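Local coordinates for proteasome activator protein PA26 (Trypanosoma brucei, PDB 1YAR), which probably binds the end of the 20S proteasome as a ring of identical subunits and opens its gate to substrates, at residues Arg101-Lys106 with Ile226-Gly231; Leu120-Glu125 with Arg212-Ala217; Ala29-Trp34 with Glu92-Val97. All coordinates share one frame; numbering follows the deposited sequence. Where two conformers were deposited one is given.

Contact 1: residues Arg101-Lys106 with Ile226-Gly231; sequences RIPEHK and IQPRTG
Two nearly straight side chains and one bent at its end build this junction. Arg229 places CG anti to its own carbonyl carbon (chi1 -64°) and runs extended to NE, carrying its guanidinium across to the loop Arg101-Lys106. Lys106 also begins with CG beside the backbone N and then turns at its last torsion (chi4 -71°), bringing NZ back toward Glu104. The carbonyl of Glu104 receives the guanidinium edge-on: Arg229 NH1 donates to Glu104 O at 2.7 Å, in the guanidinium plane and on a carbonyl lone pair, with an N-H...O angle of 153°. A weaker bond from Arg229 NH2 to the same Glu104 O, 3.1 Å long, completes the fork and restrains rotation of the group. Its flat faces are sandwiched: Pro103 CG lies 3.5 Å above the plane, over the centre, and Lys106 CD lies 3.6 Å from the opposite face, displaced toward the rim. Arg229 NE also bonds to the carbonyl of Asp109 and NH2 to the side chain of Asn110, later in the same loop.

Lys106 NZ meets Glu104 OE2 at 3.2 Å in a salt bridge, from above the carboxylate plane, but also pairs with an acidic side chain of another protein's chain. Further back, the rings of Pro103 and Pro228 touch tip to tip, CD to CG at 3.7 Å. Beside them Arg101 runs alongside Ile226, its CD 3.5 Å from Ile226 O, while its guanidinium is bound by the carbonyls of Tyr22, Arg19 and Val97.

The arrangement ties the loop between helices 71-99 and 111-130 to the start of the C-terminal tail. In 11S activators such as PA28 these are the activation loop and the proteasome-anchoring tail, and the contact is consistent with that site.

Contact 2: residues Leu120-Glu125 with Arg212-Ala217; sequences LKIIDE and RAVINA
Helices 111-130 and 183-226 run past each other antiparallel here: the axes of Leu120-Glu125 and Arg212-Ala217 approach to 10.5 Å, with 161° between their N-to-C directions. The backbones come nearest at Ile122 and Val214, whose CA atoms are 7.1 Å apart. No hydrogen bond crosses the interface, which is wholly apolar.

Ile122 does most of the touching. Its CG1 takes the crowded position between the backbone N and the carbonyl carbon (chi1 80°), and the extended second torsion sends CD1 straight toward the opposing helix. In the conformer described, that methyl reaches Ala217 CB at 3.5 Å and Val214 CG2 at 3.7 Å, so it is packed against two residues of one helical face. The side chains of Ile122 and Val214 overlap head to tail, each passing the other's flank. The other branch of Val214, anti to its backbone N, turns to Ile123 instead: Val214 CG1 stands 4.2 Å from Ile123 CG1, the two side chains crossing at about a right angle.

Ile123 and Val214 carry the contact inward. Ile123 also packs on Ala91 and Ile94 of helix 71-99, and Val214 on Trp34 of helix 24-57, so all four long helices of the bundle converge here. The flank of Arg212-Ala217 is covered by another copy of the protein, where Asn216 hydrogen-bonds to Arg19 and Ile102 of that neighbouring subunit.

Contact 3: residues Ala29-Trp34 with Glu92-Val97; sequences AVIEEW and ETIRTV
Knobs-into-holes packing between two antiparallel helices of the subunit's four-helix bundle is what joins Ala29-Trp34 of helix 24-57 to Glu92-Val97 of helix 71-99. The segment axes come within 10.5 Å, at 149° between their N-to-C directions. Ile94 is the knob. Its CG1 is anti to the carbonyl carbon (chi1 -56°) and the chain then runs straight (chi2 172°), so that CD1 projects into the hole formed by Ser27, Val30, Ile31 and Trp34.

Ile94 CD1 touches Val30 CG1 at 3.7 Å, the two side chains crossing obliquely. Against Ile31 the crossing is close to a right angle, with the two CD1 methyls of Ile31 and Ile94 3.8 Å apart. The far tip of the indole reaches the same methyl, Trp34 CH2 lying 4.0 Å from Ile94 CD1. Val30 has a double task: its CG1 also sits 3.5 Å above one face of the Trp34 ring, toward the rim, helping to hold the indole in place, whereas CG2 turns outward to Thr93 CB at 4.2 Å. The indole NE1 is satisfied by Gln90 of helix 71-99.

On the side of helix 71-99 turned toward another copy of the protein the chemistry is polar. Thr96 OG1 donates to Glu92 O at 2.9 Å from above the carbonyl plane, and this oxygen also accepts the helical Thr96 N-H. The Glu92 carboxylate bonds to His206 and Thr209 of that neighbouring subunit, and its closeness to Glu127 might raise its proton affinity.

Ile94 seated in the hole of helix 24-57 is the knobs-into-holes packing of an antiparallel four-helix bundle, the fold of the PA28 family, and the polar outer face of helix 71-99 meets a neighbouring subunit, consistent with ring assembly.

How the contacts relate
Contacts 2 and 3, with centres about 11 Å apart, are two sides of the same bundle interior; contact 1 lies about 20 Å from the centre of each, at the end of the bundle. Along the chain contact 3 closes first, and contact 2 is nested inside the loop closed by contact 1. Helices 71-99 and 111-130, consecutive in sequence, join contacts 2 and 3 through Asp124 and Arg95, which form a salt bridge in the conformer described (OD1 to NH1, 2.4 Å), and through Ile123 on Ile94. Packing of Ile102 on Leu120 and Ile226 on Val97 links contact 1 to both. The loop region that probably engages the proteasome thus rests directly on the helical core.

Contact 1: residues Arg101-Lys106 with Ile226-Gly231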
# COMPACT_ATOMS: atom_id res chain seq x y z
N ARG O 101 71.32 62.84 -11.20
CA ARG O 101 70.20 61.95 -11.56
C ARG O 101 69.65 61.13 -10.38
O ARG O 101 68.86 60.20 -10.57
CB ARG O 101 70.60 61.03 -12.71
CG ARG O 101 70.89 61.78 -14.00
CD ARG O 101 71.52 60.92 -15.09
NE ARG O 101 71.59 61.65 -16.36
CZ ARG O 101 72.53 62.53 -16.70
NH1 ARG O 101 73.54 62.82 -15.88
NH2 ARG O 101 72.46 63.12 -17.90
N ILE O 102 70.06 61.46 -9.17
CA ILE O 102 69.44 60.85 -7.98
C ILE O 102 68.02 61.38 -7.97
O ILE O 102 67.83 62.59 -8.02
CB ILE O 102 70.21 61.22 -6.70
CG1 ILE O 102 71.58 60.53 -6.69
CG2 ILE O 102 69.39 60.82 -5.44
CD1 ILE O 102 72.55 61.12 -5.65
N PRO O 103 67.02 60.49 -7.97
CA PRO O 103 65.63 60.92 -8.18
C PRO O 103 64.94 61.43 -6.93
O PRO O 103 65.55 61.43 -5.84
CB PRO O 103 64.94 59.64 -8.68
CG PRO O 103 65.70 58.51 -8.00
CD PRO O 103 67.14 59.02 -7.87
N GLU O 104 63.69 61.86 -7.09
CA GLU O 104 62.84 62.30 -5.99
C GLU O 104 62.98 61.33 -4.80
O GLU O 104 62.91 60.13 -4.99
CB GLU O 104 61.37 62.30 -6.44
CG GLU O 104 60.39 62.88 -5.45
CD GLU O 104 58.94 62.52 -5.79
OE1 GLU O 104 58.54 62.67 -6.96
OE2 GLU O 104 58.20 62.07 -4.88
N HIS O 105 63.18 61.88 -3.61
CA HIS O 105 63.36 61.08 -2.41
C HIS O 105 62.07 60.34 -2.04
O HIS O 105 61.03 60.96 -1.84
CB HIS O 105 63.79 61.96 -1.25
CG HIS O 105 64.08 61.20 0.00
ND1 HIS O 105 65.36 60.87 0.39
CD2 HIS O 105 63.25 60.70 0.95
CE1 HIS O 105 65.30 60.21 1.54
NE2 HIS O 105 64.04 60.08 1.89
N LYS O 106 62.13 59.02 -1.99
CA LYS O 106 60.97 58.22 -1.59
C LYS O 106 61.38 57.10 -0.64
O LYS O 106 62.56 56.77 -0.52
CB LYS O 106 60.29 57.59 -2.80
CG LYS O 106 59.70 58.55 -3.82
CD LYS O 106 59.15 57.76 -5.00
CE LYS O 106 58.41 58.66 -5.99
NZ LYS O 106 57.12 59.15 -5.46
N ILE O 226 72.07 55.95 -14.65
CA ILE O 226 71.44 57.01 -15.45
C ILE O 226 69.92 57.05 -15.24
O ILE O 226 69.33 58.13 -15.14
CB ILE O 226 71.81 56.87 -16.95
CG1 ILE O 226 73.33 56.80 -17.13
CG2 ILE O 226 71.23 58.04 -17.78
CD1 ILE O 226 74.08 58.07 -16.68
N GLN O 227 69.31 55.87 -15.18
CA GLN O 227 67.88 55.73 -15.04
C GLN O 227 67.54 54.79 -13.88
O GLN O 227 67.26 53.61 -14.11
CB GLN O 227 67.27 55.18 -16.34
CG GLN O 227 67.47 56.07 -17.56
CD GLN O 227 66.71 57.40 -17.46
OE1 GLN O 227 65.77 57.54 -16.66
NE2 GLN O 227 67.11 58.38 -18.29
N PRO O 228 67.61 55.29 -12.65
CA PRO O 228 67.43 54.44 -11.47
C PRO O 228 65.98 53.91 -11.29
O PRO O 228 65.77 52.93 -10.57
CB PRO O 228 67.83 55.35 -10.31
CG PRO O 228 67.57 56.77 -10.82
CD PRO O 228 67.93 56.69 -12.28
N ARG O 229 65.02 54.57 -11.94
CA ARG O 229 63.62 54.14 -11.88
C ARG O 229 63.06 53.99 -13.29
O ARG O 229 63.35 54.80 -14.17
CB ARG O 229 62.77 55.13 -11.09
CG ARG O 229 63.13 55.24 -9.61
CD ARG O 229 62.26 56.20 -8.82
NE ARG O 229 62.62 56.16 -7.40
CZ ARG O 229 62.61 57.20 -6.58
NH1 ARG O 229 62.25 58.42 -7.00
NH2 ARG O 229 62.97 57.04 -5.32
N THR O 230 62.25 52.96 -13.49
CA THR O 230 61.73 52.67 -14.83
C THR O 230 60.23 52.55 -14.74
O THR O 230 59.71 51.71 -13.99
CB THR O 230 62.35 51.37 -15.42
OG1 THR O 230 62.34 50.33 -14.43
CG2 THR O 230 63.83 51.55 -15.71
N GLY O 231 59.54 53.41 -15.51
CA GLY O 231 58.07 53.46 -15.51
C GLY O 231 57.40 52.37 -16.32
O GLY O 231 57.94 51.92 -17.35

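Contact 2: residues Leu120-Glu125 with Arg212-Ala217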
# COMPACT_ATOMS: atom_id res chain seq x y z
N LEU O 120 78.66 55.84 -6.04
CA LEU O 120 79.14 57.10 -5.47
C LEU O 120 80.06 56.84 -4.27
O LEU O 120 81.06 57.53 -4.09
CB LEU O 120 77.98 58.00 -5.06
CG LEU O 120 77.27 58.71 -6.22
CD1 LEU O 120 75.98 59.34 -5.75
CD2 LEU O 120 78.20 59.76 -6.86
N LYS O 121 79.72 55.84 -3.46
CA LYS O 121 80.54 55.43 -2.32
C LYS O 121 81.96 55.02 -2.75
O LYS O 121 82.94 55.47 -2.15
CB LYS O 121 79.87 54.30 -1.52
CG LYS O 121 80.64 53.92 -0.25
CD LYS O 121 79.98 52.76 0.51
CE LYS O 121 80.65 52.60 1.90
NZ LYS O 121 80.53 51.20 2.41
N ILE O 122 82.08 54.18 -3.78
CA ILE O 122 83.40 53.73 -4.23
C ILE O 122 84.20 54.85 -4.91
O ILE O 122 85.42 54.88 -4.84
CB ILE O 122 83.36 52.45 -5.10
CG1 ILE O 122 82.96 52.75 -6.55
CG2 ILE O 122 82.45 51.39 -4.49
CD1 ILE O 122 83.17 51.59 -7.49
N ILE O 123 83.50 55.78 -5.57
CA ILE O 123 84.19 56.95 -6.15
C ILE O 123 84.65 57.90 -5.06
O ILE O 123 85.76 58.42 -5.11
CB ILE O 123 83.36 57.66 -7.24
CG1 ILE O 123 83.11 56.68 -8.39
CG2 ILE O 123 84.20 58.78 -7.87
CD1 ILE O 123 82.05 57.14 -9.35
N ASP O 124 83.80 58.11 -4.05
CA ASP O 124 84.22 58.84 -2.84
C ASP O 124 85.47 58.25 -2.17
O ASP O 124 86.38 58.99 -1.78
CB ASP O 124 83.09 58.87 -1.82
CG ASP O 124 81.97 59.81 -2.21
OD1 ASP O 124 82.17 60.67 -3.10
OD2 ASP O 124 80.83 59.75 -1.66
N GLU O 125 85.48 56.92 -2.00
CA GLU O 125 86.65 56.22 -1.45
C GLU O 125 87.89 56.47 -2.31
O GLU O 125 88.97 56.72 -1.79
CB GLU O 125 86.41 54.71 -1.34
CG GLU O 125 87.46 53.99 -0.49
CD GLU O 125 87.36 52.46 -0.52
OE1 GLU O 125 86.33 51.92 -0.99
OE2 GLU O 125 88.33 51.80 -0.08
N ARG O 212 90.70 49.98 -11.52
CA ARG O 212 90.13 48.79 -12.17
C ARG O 212 88.76 48.40 -11.57
O ARG O 212 87.83 48.06 -12.31
CB ARG O 212 91.10 47.61 -12.11
CG ARG O 212 92.36 47.84 -12.95
CD ARG O 212 93.29 46.65 -13.06
NE ARG O 212 94.17 46.82 -14.22
CZ ARG O 212 95.46 47.13 -14.15
NH1 ARG O 212 96.07 47.24 -12.96
NH2 ARG O 212 96.16 47.28 -15.28
N ALA O 213 88.65 48.47 -10.24
CA ALA O 213 87.39 48.16 -9.55
C ALA O 213 86.29 49.12 -10.00
O ALA O 213 85.15 48.69 -10.18
CB ALA O 213 87.58 48.27 -8.01
N VAL O 214 86.62 50.40 -10.17
CA VAL O 214 85.62 51.41 -10.60
C VAL O 214 85.19 51.23 -12.08
O VAL O 214 84.00 51.34 -12.41
CB VAL O 214 86.07 52.89 -10.32
CG1 VAL O 214 85.02 53.88 -10.82
CG2 VAL O 214 86.28 53.14 -8.81
N ILE O 215 86.14 50.93 -12.95
CA ILE O 215 85.80 50.61 -14.36
C ILE O 215 84.76 49.50 -14.37
O ILE O 215 83.71 49.63 -15.01
CB ILE O 215 87.04 50.18 -15.14
CG1 ILE O 215 88.02 51.36 -15.26
CG2 ILE O 215 86.65 49.62 -16.55
CD1 ILE O 215 89.45 50.91 -15.52
N ASN O 216 85.05 48.41 -13.65
CA ASN O 216 84.12 47.28 -13.57
C ASN O 216 82.76 47.70 -13.02
O ASN O 216 81.73 47.36 -13.61
CB ASN O 216 84.72 46.11 -12.78
CG ASN O 216 83.79 44.90 -12.69
OD1 ASN O 216 83.51 44.25 -13.70
ND2 ASN O 216 83.36 44.57 -11.46
N ALA O 217 82.75 48.42 -11.91
CA ALA O 217 81.50 48.81 -11.26
C ALA O 217 80.67 49.73 -12.16
O ALA O 217 79.45 49.61 -12.21
CB ALA O 217 81.79 49.50 -9.97

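Contact 3: residues Ala29-Trp34 with Glu92-Val97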
# COMPACT_ATOMS: atom_id res chain seq x y z
N ALA O 29 83.31 58.38 -21.22
CA ALA O 29 84.59 58.86 -21.75
C ALA O 29 85.72 58.78 -20.70
O ALA O 29 86.87 58.49 -21.04
CB ALA O 29 84.44 60.29 -22.27
N VAL O 30 85.38 59.05 -19.43
CA VAL O 30 86.36 58.94 -18.35
C VAL O 30 86.79 57.49 -18.20
O VAL O 30 87.99 57.17 -18.14
CB VAL O 30 85.80 59.51 -17.00
CG1 VAL O 30 86.72 59.14 -15.83
CG2 VAL O 30 85.63 61.03 -17.07
N ILE O 31 85.81 56.60 -18.13
CA ILE O 31 86.07 55.17 -17.96
C ILE O 31 86.93 54.62 -19.10
O ILE O 31 87.83 53.81 -18.89
CB ILE O 31 84.74 54.37 -17.81
CG1 ILE O 31 83.98 54.80 -16.53
CG2 ILE O 31 85.01 52.85 -17.85
CD1 ILE O 31 84.69 54.42 -15.18
N GLU O 32 86.65 55.07 -20.33
CA GLU O 32 87.49 54.67 -21.45
C GLU O 32 88.94 55.12 -21.27
O GLU O 32 89.86 54.36 -21.54
CB GLU O 32 86.95 55.25 -22.75
CG GLU O 32 85.64 54.66 -23.19
CD GLU O 32 85.25 55.17 -24.57
OE1 GLU O 32 84.98 56.39 -24.72
OE2 GLU O 32 85.23 54.33 -25.49
N GLU O 33 89.13 56.36 -20.83
CA GLU O 33 90.46 56.92 -20.55
C GLU O 33 91.17 56.16 -19.43
O GLU O 33 92.34 55.84 -19.54
CB GLU O 33 90.35 58.43 -20.23
CG GLU O 33 91.65 59.12 -19.81
CD GLU O 33 92.79 58.98 -20.80
OE1 GLU O 33 92.54 58.78 -22.02
OE2 GLU O 33 93.96 59.05 -20.35
N TRP O 34 90.43 55.84 -18.36
CA TRP O 34 91.01 55.13 -17.23
C TRP O 34 91.46 53.74 -17.63
O TRP O 34 92.50 53.28 -17.20
CB TRP O 34 90.00 55.05 -16.07
CG TRP O 34 89.83 56.32 -15.31
CD1 TRP O 34 90.47 57.51 -15.53
CD2 TRP O 34 89.02 56.52 -14.13
NE1 TRP O 34 90.07 58.45 -14.61
CE2 TRP O 34 89.19 57.87 -13.73
CE3 TRP O 34 88.16 55.69 -13.38
CZ2 TRP O 34 88.53 58.42 -12.61
CZ3 TRP O 34 87.49 56.24 -12.27
CH2 TRP O 34 87.67 57.59 -11.90
N GLU O 92 85.25 63.37 -10.43
CA GLU O 92 84.21 64.36 -10.16
C GLU O 92 83.20 64.47 -11.31
O GLU O 92 82.03 64.74 -11.07
CB GLU O 92 84.81 65.72 -9.83
CG GLU O 92 85.56 65.76 -8.50
CD GLU O 92 84.65 65.80 -7.28
OE1 GLU O 92 83.44 66.07 -7.41
OE2 GLU O 92 85.16 65.55 -6.17
N THR O 93 83.67 64.26 -12.54
CA THR O 93 82.78 64.17 -13.69
C THR O 93 81.81 63.01 -13.52
O THR O 93 80.60 63.18 -13.71
CB THR O 93 83.61 64.03 -14.98
OG1 THR O 93 84.37 65.23 -15.15
CG2 THR O 93 82.72 63.92 -16.22
N ILE O 94 82.32 61.83 -13.15
CA ILE O 94 81.42 60.68 -12.95
C ILE O 94 80.45 60.96 -11.81
O ILE O 94 79.26 60.67 -11.93
CB ILE O 94 82.17 59.37 -12.71
CG1 ILE O 94 83.13 59.07 -13.87
CG2 ILE O 94 81.13 58.22 -12.57
CD1 ILE O 94 84.06 57.87 -13.63
N ARG O 95 80.99 61.52 -10.73
CA ARG O 95 80.22 61.86 -9.56
C ARG O 95 79.03 62.72 -9.97
O ARG O 95 77.89 62.43 -9.60
CB ARG O 95 81.13 62.62 -8.59
CG ARG O 95 80.71 62.64 -7.16
CD ARG O 95 81.90 62.55 -6.19
NE ARG O 95 81.75 63.43 -5.04
CZ ARG O 95 81.00 63.17 -3.98
NH1 ARG O 95 80.32 62.03 -3.90
NH2 ARG O 95 80.94 64.04 -2.98
N THR O 96 79.31 63.76 -10.76
CA THR O 96 78.30 64.73 -11.20
C THR O 96 77.21 64.04 -12.02
O THR O 96 76.04 64.27 -11.79
CB THR O 96 78.97 65.85 -12.03
OG1 THR O 96 79.79 66.62 -11.16
CG2 THR O 96 77.92 66.87 -12.53
N VAL O 97 77.62 63.20 -12.97
CA VAL O 97 76.67 62.49 -13.85
C VAL O 97 75.67 61.68 -13.01
O VAL O 97 74.45 61.69 -13.25
CB VAL O 97 77.43 61.57 -14.82
CG1 VAL O 97 76.48 60.58 -15.52
CG2 VAL O 97 78.21 62.40 -15.85